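Local coordinates for protein glycoside Hydrolase (Bacteroides uniformis, PDB 5TA0) that probably hydrolyses agarose-type galactans in the human gut, as a family 86 glycoside hydrolase, and is captured here with an agarose oligosaccharide bound, at residues 249-252 and 258-261; 265-270 and 276-281; 414-419 and 508-513. All blocks are in the same frame, centred on the assembly; numbering follows the deposited sequence. Where two conformers were deposited one is given.

Contact 1: residues 249-252 and 258-261. With AAL (3,6-anhydro-alpha-L-galactopyranose), chain C; GAL (beta-D-galactopyranose), chain B.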
# COMPACT_ATOMS: atom_id res chain seq x y z
N PHE A 249 5.82 6.17 -9.18
CA PHE A 249 6.20 7.29 -8.31
C PHE A 249 5.12 8.35 -8.36
O PHE A 249 5.19 9.28 -9.15
CB PHE A 249 7.56 7.89 -8.74
CG PHE A 249 8.68 6.91 -8.67
CD1 PHE A 249 9.12 6.42 -7.46
CD2 PHE A 249 9.24 6.37 -9.85
CE1 PHE A 249 10.12 5.45 -7.39
CE2 PHE A 249 10.25 5.41 -9.77
CZ PHE A 249 10.68 4.94 -8.54
N PRO A 250 4.04 8.20 -7.56
CA PRO A 250 2.93 9.16 -7.56
C PRO A 250 3.35 10.40 -6.80
O PRO A 250 3.34 10.40 -5.56
CB PRO A 250 1.77 8.39 -6.86
CG PRO A 250 2.46 7.42 -6.00
CD PRO A 250 3.76 7.04 -6.68
N ASP A 251 3.79 11.41 -7.54
CA ASP A 251 4.47 12.60 -7.02
C ASP A 251 3.71 13.86 -7.43
O ASP A 251 4.13 14.62 -8.31
CB ASP A 251 5.91 12.63 -7.55
CG ASP A 251 6.78 11.47 -7.04
OD1 ASP A 251 6.37 10.77 -6.10
OD2 ASP A 251 7.90 11.29 -7.57
N PHE A 252 2.59 14.10 -6.78
CA PHE A 252 1.57 14.97 -7.33
C PHE A 252 1.94 16.45 -7.35
O PHE A 252 1.48 17.20 -8.24
CB PHE A 252 0.27 14.79 -6.55
CG PHE A 252 -0.34 13.41 -6.67
CD1 PHE A 252 0.05 12.49 -7.64
CD2 PHE A 252 -1.34 13.06 -5.77
CE1 PHE A 252 -0.58 11.27 -7.74
CE2 PHE A 252 -1.96 11.83 -5.87
CZ PHE A 252 -1.57 10.93 -6.84
N GLY A 258 1.50 20.57 -11.70
CA GLY A 258 1.40 20.17 -13.08
C GLY A 258 1.47 18.65 -13.26
O GLY A 258 0.89 18.11 -14.18
N ARG A 259 2.20 17.97 -12.38
CA ARG A 259 2.30 16.50 -12.49
C ARG A 259 0.98 15.82 -12.16
O ARG A 259 0.54 14.92 -12.89
CB ARG A 259 3.44 15.94 -11.67
CG ARG A 259 3.64 14.44 -11.86
CD ARG A 259 5.02 14.01 -11.47
NE ARG A 259 5.18 12.55 -11.37
CZ ARG A 259 6.26 11.87 -11.73
NH1 ARG A 259 6.33 10.55 -11.51
NH2 ARG A 259 7.27 12.46 -12.35
N TRP A 260 0.34 16.27 -11.08
CA TRP A 260 -1.03 15.87 -10.79
C TRP A 260 -1.95 16.12 -11.99
O TRP A 260 -2.70 15.24 -12.44
CB TRP A 260 -1.56 16.59 -9.56
CG TRP A 260 -3.06 16.47 -9.46
CD1 TRP A 260 -3.97 17.41 -9.85
CD2 TRP A 260 -3.82 15.32 -9.04
NE1 TRP A 260 -5.25 16.93 -9.68
CE2 TRP A 260 -5.18 15.65 -9.20
CE3 TRP A 260 -3.48 14.05 -8.55
CZ2 TRP A 260 -6.20 14.77 -8.87
CZ3 TRP A 260 -4.50 13.18 -8.20
CH2 TRP A 260 -5.84 13.54 -8.36
N ASN A 261 -1.92 17.35 -12.50
CA ASN A 261 -2.83 17.74 -13.56
C ASN A 261 -2.65 16.97 -14.86
O ASN A 261 -3.64 16.71 -15.53
CB ASN A 261 -2.72 19.24 -13.84
CG ASN A 261 -3.38 20.08 -12.78
OD1 ASN A 261 -4.36 19.70 -12.16
ND2 ASN A 261 -2.83 21.27 -12.59
C1 AAL C . 13.97 2.74 -10.62
C2 AAL C . 14.48 1.34 -10.99
C3 AAL C . 13.29 0.50 -11.38
C4 AAL C . 12.31 0.39 -10.25
C5 AAL C . 11.74 1.78 -10.30
C6 AAL C . 11.47 1.94 -11.78
O2 AAL C . 15.15 0.73 -9.88
O3 AAL C . 12.54 1.20 -12.40
O4 AAL C . 11.30 -0.53 -10.62
O5 AAL C . 12.76 2.67 -9.85
C1 GAL B . 16.82 6.64 -9.82
C2 GAL B . 16.58 5.15 -9.74
C3 GAL B . 15.16 4.79 -10.17
C4 GAL B . 14.14 5.65 -9.45
C5 GAL B . 14.49 7.12 -9.63
C6 GAL B . 13.47 8.03 -8.99
O1 GAL B . 18.11 7.01 -9.29
O2 GAL B . 17.48 4.45 -10.59
O3 GAL B . 15.01 3.39 -9.90
O4 GAL B . 14.12 5.36 -8.04
O5 GAL B . 15.80 7.33 -9.08
O6 GAL B . 13.82 9.40 -9.22
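The carbonyl oxygen of F249 is gripped by the guanidinium of R259, whose NH1 donates to F249 O over 2.9 Å. The bond is bent at the hydrogen (136°): NH1 lies in the carbonyl plane, but the oxygen is tilted from the guanidinium plane. R259 reaches this far because CG leaves the helix anti to the backbone N (chi1 -175°) and the chain stays extended to NE. On the way it runs alongside the backbone of D251, with CD 3.3 Å from D251 O, while CB of D251 covers one face of the guanidinium. R259 NE is buried by the contact and has no partner in the model. The carboxylate of D251 is turned elsewhere, its OD1 in a salt bridge with R295; OD2 stays 4.3 Å from R259 NH1, well out of the guanidinium plane, so any attraction there is one of charge alone.

The loop so fastened follows strand 242-247 of the parallel-stranded alpha/beta barrel, and illustrates how a strand-to-helix loop can meet the bound glycan at one end and helix 298-315 at the other. At the sugar end, the ring edge of F249 meets the glycan: CZ is 3.3 Å from O5 of the 3,6-anhydro-alpha-L-galactopyranose, in the ring plane, while C6 of the beta-D-galactopyranose sits over one face toward the rim.

At the other end, W260 N donates to F252 O (3.2 Å), next to a T-shaped aromatic pair. The indole of W260 directs the edge of its six-membered ring at the face of F252, with planes at 65°, and CE3 stands 3.6 Å above the centre of the phenyl ring. W260 NE1 is hydrogen-bonded to Y535 OH of strand 523-538, while helix 298-315 packs against F252 through T303, M306 and I307.

Contact 2: residues 265-270 and 276-281; sequences KQFIDI and DFFTIH. With EDO (1,2-ethanediol), chain L.
Two first torsions bring F267 and F278 together: F267 carries CG anti to the backbone N (chi1 179°), while F278 has it anti to the carbonyl carbon (chi1 -72°), which swings its ring tip nearer to helix 264-271. This is the helix-on-strand layer of the alpha/beta barrel, where a helix on the outside covers the parallel strand 277-285, and it exemplifies how large side chains bridge such a gap: the nearest CA atoms, those of I268 and F278, are 9.2 Å apart.

The two side chains run alongside each other in opposite senses, and their rings meet obliquely, with centroids 5.8 Å apart and planes at 54°. Only CE2 of F267 makes the touch, lying 3.9 Å from F278 CE1 and equally close to CD1. W264 meets both rings edge-to-face, adding a third aromatic to the cluster, and S311 of helix 298-315 also packs on F278.

Across the contact I268 serves the far end of the F278 ring, its side chain lying roughly perpendicular to that of F278; its CG1 rests 3.9 Å from F278 CZ and 4.0 Å from CE2.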
# COMPACT_ATOMS: atom_id res chain seq x y z
N LYS A 265 -4.93 13.23 -12.51
CA LYS A 265 -6.16 13.94 -12.87
C LYS A 265 -6.72 13.42 -14.20
O LYS A 265 -7.91 13.14 -14.32
CB LYS A 265 -5.92 15.46 -12.91
CG LYS A 265 -7.18 16.31 -13.16
CD LYS A 265 -7.24 16.72 -14.64
CE LYS A 265 -8.12 17.92 -15.00
NZ LYS A 265 -9.57 17.72 -14.92
N GLN A 266 -5.86 13.34 -15.21
CA GLN A 266 -6.26 12.86 -16.52
C GLN A 266 -6.66 11.40 -16.53
O GLN A 266 -7.58 11.03 -17.25
CB GLN A 266 -5.14 13.09 -17.56
CG GLN A 266 -4.69 14.53 -17.75
CD GLN A 266 -5.82 15.47 -18.09
OE1 GLN A 266 -6.74 15.13 -18.84
NE2 GLN A 266 -5.79 16.65 -17.50
N PHE A 267 -5.96 10.56 -15.75
CA PHE A 267 -6.33 9.16 -15.70
C PHE A 267 -7.75 8.98 -15.12
O PHE A 267 -8.57 8.25 -15.67
CB PHE A 267 -5.33 8.36 -14.88
CG PHE A 267 -5.67 6.90 -14.77
CD1 PHE A 267 -5.67 6.07 -15.87
CD2 PHE A 267 -5.97 6.34 -13.54
CE1 PHE A 267 -5.95 4.71 -15.76
CE2 PHE A 267 -6.28 4.99 -13.43
CZ PHE A 267 -6.27 4.18 -14.52
N ILE A 268 -8.05 9.72 -14.05
CA ILE A 268 -9.39 9.68 -13.49
C ILE A 268 -10.40 10.18 -14.52
O ILE A 268 -11.45 9.55 -14.69
CB ILE A 268 -9.44 10.45 -12.15
CG1 ILE A 268 -8.63 9.68 -11.09
CG2 ILE A 268 -10.86 10.73 -11.70
CD1 ILE A 268 -8.33 10.46 -9.82
N ASP A 269 -10.08 11.29 -15.20
CA ASP A 269 -11.02 11.85 -16.18
C ASP A 269 -11.26 10.94 -17.38
O ASP A 269 -12.36 10.89 -17.90
CB ASP A 269 -10.50 13.19 -16.71
CG ASP A 269 -10.57 14.31 -15.69
OD1 ASP A 269 -11.16 14.15 -14.59
OD2 ASP A 269 -10.00 15.38 -15.97
N ILE A 270 -10.23 10.23 -17.82
CA ILE A 270 -10.30 9.42 -19.04
C ILE A 270 -10.79 8.01 -18.79
O ILE A 270 -11.69 7.52 -19.49
CB ILE A 270 -8.93 9.38 -19.73
CG1 ILE A 270 -8.59 10.76 -20.28
CG2 ILE A 270 -8.87 8.36 -20.86
CD1 ILE A 270 -7.10 10.90 -20.58
N ASP A 276 -12.24 -0.86 -12.12
CA ASP A 276 -12.80 -1.39 -10.85
C ASP A 276 -12.01 -0.96 -9.63
O ASP A 276 -12.55 -0.92 -8.53
CB ASP A 276 -12.92 -2.90 -10.91
CG ASP A 276 -13.79 -3.34 -12.06
OD1 ASP A 276 -15.03 -3.09 -12.00
OD2 ASP A 276 -13.28 -3.87 -13.04
N PHE A 277 -10.71 -0.73 -9.80
CA PHE A 277 -9.86 -0.30 -8.69
C PHE A 277 -8.73 0.55 -9.26
O PHE A 277 -8.43 0.48 -10.47
CB PHE A 277 -9.32 -1.52 -7.89
CG PHE A 277 -8.43 -2.44 -8.66
CD1 PHE A 277 -8.96 -3.46 -9.46
CD2 PHE A 277 -7.05 -2.31 -8.60
CE1 PHE A 277 -8.14 -4.31 -10.18
CE2 PHE A 277 -6.23 -3.16 -9.32
CZ PHE A 277 -6.77 -4.15 -10.11
N PHE A 278 -8.17 1.38 -8.39
CA PHE A 278 -6.97 2.16 -8.68
C PHE A 278 -5.79 1.46 -8.04
O PHE A 278 -5.96 0.80 -7.01
CB PHE A 278 -7.12 3.59 -8.17
CG PHE A 278 -8.09 4.43 -8.97
CD1 PHE A 278 -8.44 4.12 -10.29
CD2 PHE A 278 -8.68 5.56 -8.40
CE1 PHE A 278 -9.31 4.94 -11.01
CE2 PHE A 278 -9.52 6.36 -9.11
CZ PHE A 278 -9.86 6.06 -10.42
N THR A 279 -4.62 1.60 -8.64
CA THR A 279 -3.43 0.94 -8.12
C THR A 279 -2.20 1.82 -8.29
O THR A 279 -2.01 2.46 -9.37
CB THR A 279 -3.26 -0.47 -8.73
OG1 THR A 279 -2.03 -1.03 -8.23
CG2 THR A 279 -3.24 -0.45 -10.23
N ILE A 280 -1.40 1.89 -7.22
CA ILE A 280 -0.17 2.66 -7.16
C ILE A 280 0.90 1.87 -6.44
O ILE A 280 0.61 0.89 -5.75
CB ILE A 280 -0.36 4.02 -6.48
CG1 ILE A 280 -0.81 3.86 -5.01
CG2 ILE A 280 -1.34 4.88 -7.25
CD1 ILE A 280 -0.98 5.18 -4.26
N HIS A 281 2.15 2.29 -6.60
CA HIS A 281 3.27 1.84 -5.80
C HIS A 281 3.76 2.96 -4.91
O HIS A 281 3.74 4.10 -5.31
CB HIS A 281 4.38 1.34 -6.72
CG HIS A 281 3.98 0.13 -7.49
ND1 HIS A 281 4.72 -0.38 -8.53
CD2 HIS A 281 2.90 -0.68 -7.37
CE1 HIS A 281 4.13 -1.46 -9.01
NE2 HIS A 281 3.03 -1.67 -8.31
C1 EDO L . -16.99 -0.82 -14.40
O1 EDO L . -16.44 -2.11 -14.13
C2 EDO L . -16.30 0.19 -13.50
O2 EDO L . -16.22 -0.27 -12.15

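Contact 3: residues 414-419 and 508-513. With EDO (1,2-ethanediol), chain O.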
# COMPACT_ATOMS: atom_id res chain seq x y z
N TYR A 414 7.03 -10.86 9.46
CA TYR A 414 5.98 -11.86 9.63
C TYR A 414 5.99 -12.46 11.04
O TYR A 414 4.95 -12.84 11.55
CB TYR A 414 6.05 -12.92 8.50
CG TYR A 414 5.94 -12.23 7.16
CD1 TYR A 414 7.07 -11.84 6.45
CD2 TYR A 414 4.71 -11.85 6.66
CE1 TYR A 414 6.97 -11.14 5.25
CE2 TYR A 414 4.57 -11.16 5.47
CZ TYR A 414 5.70 -10.79 4.76
OH TYR A 414 5.62 -10.04 3.60
N GLN A 415 7.17 -12.49 11.67
CA GLN A 415 7.28 -12.87 13.07
C GLN A 415 6.62 -11.81 13.96
O GLN A 415 5.87 -12.14 14.90
CB GLN A 415 8.75 -13.09 13.45
CG GLN A 415 9.32 -14.33 12.78
CD GLN A 415 10.82 -14.44 12.81
OE1 GLN A 415 11.55 -13.46 12.89
NE2 GLN A 415 11.29 -15.68 12.70
N LEU A 416 6.84 -10.55 13.65
CA LEU A 416 6.27 -9.46 14.43
C LEU A 416 4.74 -9.48 14.38
O LEU A 416 4.09 -9.28 15.41
CB LEU A 416 6.79 -8.12 13.92
CG LEU A 416 6.26 -6.83 14.53
CD1 LEU A 416 6.65 -6.72 15.99
CD2 LEU A 416 6.76 -5.64 13.74
N TRP A 417 4.19 -9.71 13.19
CA TRP A 417 2.74 -9.66 12.98
C TRP A 417 2.06 -11.02 13.15
O TRP A 417 0.86 -11.16 12.89
CB TRP A 417 2.44 -9.07 11.58
CG TRP A 417 2.67 -7.59 11.54
CD1 TRP A 417 3.86 -6.93 11.28
CD2 TRP A 417 1.71 -6.55 11.82
NE1 TRP A 417 3.69 -5.59 11.38
CE2 TRP A 417 2.39 -5.32 11.71
CE3 TRP A 417 0.35 -6.53 12.13
CZ2 TRP A 417 1.73 -4.09 11.90
CZ3 TRP A 417 -0.29 -5.32 12.30
CH2 TRP A 417 0.39 -4.13 12.19
N LYS A 418 2.79 -12.04 13.60
CA LYS A 418 2.21 -13.38 13.80
C LYS A 418 1.00 -13.28 14.75
O LYS A 418 1.03 -12.54 15.73
CB LYS A 418 3.27 -14.34 14.35
CG LYS A 418 2.89 -15.80 14.31
CD LYS A 418 3.95 -16.67 14.96
CE LYS A 418 3.71 -18.15 14.76
NZ LYS A 418 2.50 -18.64 15.47
N ASP A 419 -0.07 -13.99 14.40
CA ASP A 419 -1.27 -14.10 15.24
C ASP A 419 -2.20 -12.90 15.18
O ASP A 419 -3.35 -13.03 15.59
CB ASP A 419 -0.96 -14.41 16.72
CG ASP A 419 0.03 -15.52 16.91
OD1 ASP A 419 -0.25 -16.62 16.42
OD2 ASP A 419 1.10 -15.29 17.54
N THR A 508 8.81 -0.55 15.70
CA THR A 508 7.43 -1.01 15.92
C THR A 508 7.42 -1.95 17.09
O THR A 508 8.35 -2.79 17.24
CB THR A 508 6.90 -1.73 14.66
OG1 THR A 508 7.07 -0.90 13.52
CG2 THR A 508 5.42 -2.07 14.77
N CYS A 509 6.38 -1.88 17.92
CA CYS A 509 6.10 -2.94 18.86
C CYS A 509 4.69 -3.50 18.65
O CYS A 509 3.78 -2.77 18.24
CB CYS A 509 6.28 -2.52 20.32
SG CYS A 509 5.25 -1.15 20.89
N VAL A 510 4.56 -4.79 18.90
CA VAL A 510 3.26 -5.47 18.97
C VAL A 510 3.20 -6.06 20.38
O VAL A 510 4.02 -6.93 20.73
CB VAL A 510 3.09 -6.57 17.90
CG1 VAL A 510 1.82 -7.39 18.14
CG2 VAL A 510 3.09 -5.96 16.50
N ILE A 511 2.25 -5.55 21.16
CA ILE A 511 2.06 -5.97 22.56
C ILE A 511 0.85 -6.88 22.58
O ILE A 511 -0.23 -6.50 22.13
CB ILE A 511 1.87 -4.76 23.47
CG1 ILE A 511 3.06 -3.79 23.36
CG2 ILE A 511 1.68 -5.20 24.93
CD1 ILE A 511 2.77 -2.38 23.76
N CYS A 512 1.05 -8.10 23.06
CA CYS A 512 0.02 -9.12 23.06
C CYS A 512 -0.47 -9.34 24.49
O CYS A 512 0.28 -9.86 25.32
CB CYS A 512 0.54 -10.43 22.45
SG CYS A 512 1.43 -10.23 20.88
N TYR A 513 -1.69 -8.92 24.77
CA TYR A 513 -2.31 -9.14 26.10
C TYR A 513 -3.13 -10.40 26.02
O TYR A 513 -3.92 -10.55 25.10
CB TYR A 513 -3.20 -7.98 26.50
CG TYR A 513 -2.51 -6.63 26.59
CD1 TYR A 513 -2.01 -6.14 27.79
CD2 TYR A 513 -2.35 -5.84 25.46
CE1 TYR A 513 -1.39 -4.90 27.87
CE2 TYR A 513 -1.72 -4.61 25.53
CZ TYR A 513 -1.24 -4.13 26.73
OH TYR A 513 -0.63 -2.91 26.77
C1 EDO O . 8.34 -7.84 4.16
O1 EDO O . 7.03 -7.55 4.54
C2 EDO O . 9.14 -6.72 4.79
O2 EDO O . 9.22 -5.72 3.79
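L416 carries the approach of the 414-419 segment to strand 508-514, and the residues before and after it show how a helix end can be fitted to a beta-sheet by one apolar side chain and a set of polar ties. At the start of the segment Y414 faces elsewhere: its OH accepts from O1 of an ethanediol, probably from the crystallisation liquor, and also bonds to N50 O.

L416 follows, with CG anti to the backbone N (chi1 176°), a setting that brings its two methyl branches nearer to the strand. They divide the work. CD1 meets CG2 of V510 at 3.7 Å, while CD2 lies 3.9 Å from CG2 of T508, two residues earlier on the strand; both pairs of side chains cross at a slant. The methyl CG2 of V510 also sits 3.6 Å from the backbone oxygen L416 O. That oxygen is not left to the methyl alone, since R476 NH1 donates to it. T508 turns its methyl to L416, while its hydroxyl OG1 is bonded to N450 ND2.

W417 is the first residue to leave helical backbone angles. Its CB points away from the strand, although the end of the indole comes back, with CE2 4.9 Å from V510 CG2. Beyond it the chain turns through K418 and D419, whose side chains make a long salt bridge (NZ to OD1, 3.5 Å). D419 OD2 pairs with R476 as well, so one arginine of the sheet grips both the helix end and the turn.

Helix 411-416 thus ends against the large mixed sheet of the beta-sandwich domain, where strand 508-514 runs antiparallel between strands 472-481 and 444-451, while N351 of helix 340-358 packs on both L416 and T508.

How the contacts relate
All three contacts are buried, yet their chemistry follows their place in the fold. Contacts 1 and 2 belong to the barrel and are neighbours, their centres 12 Å apart: helix 258-262 leads into helix 264-271, and W260 O probably accepts from K265 N. Contact 1, at the sugar-binding end, mixes hydrogen bonds to carbonyls, one from R259, with an aromatic pair, whereas contact 2, between helix and strand, meets by apolar and aromatic carbon alone. Contact 3 lies across the centre of the chain, about 36 Å from contact 1 between centres, and joins a helix to the sheet of another domain. Like contact 2 it is apolar across its segments, but with aliphatic groups in place of rings.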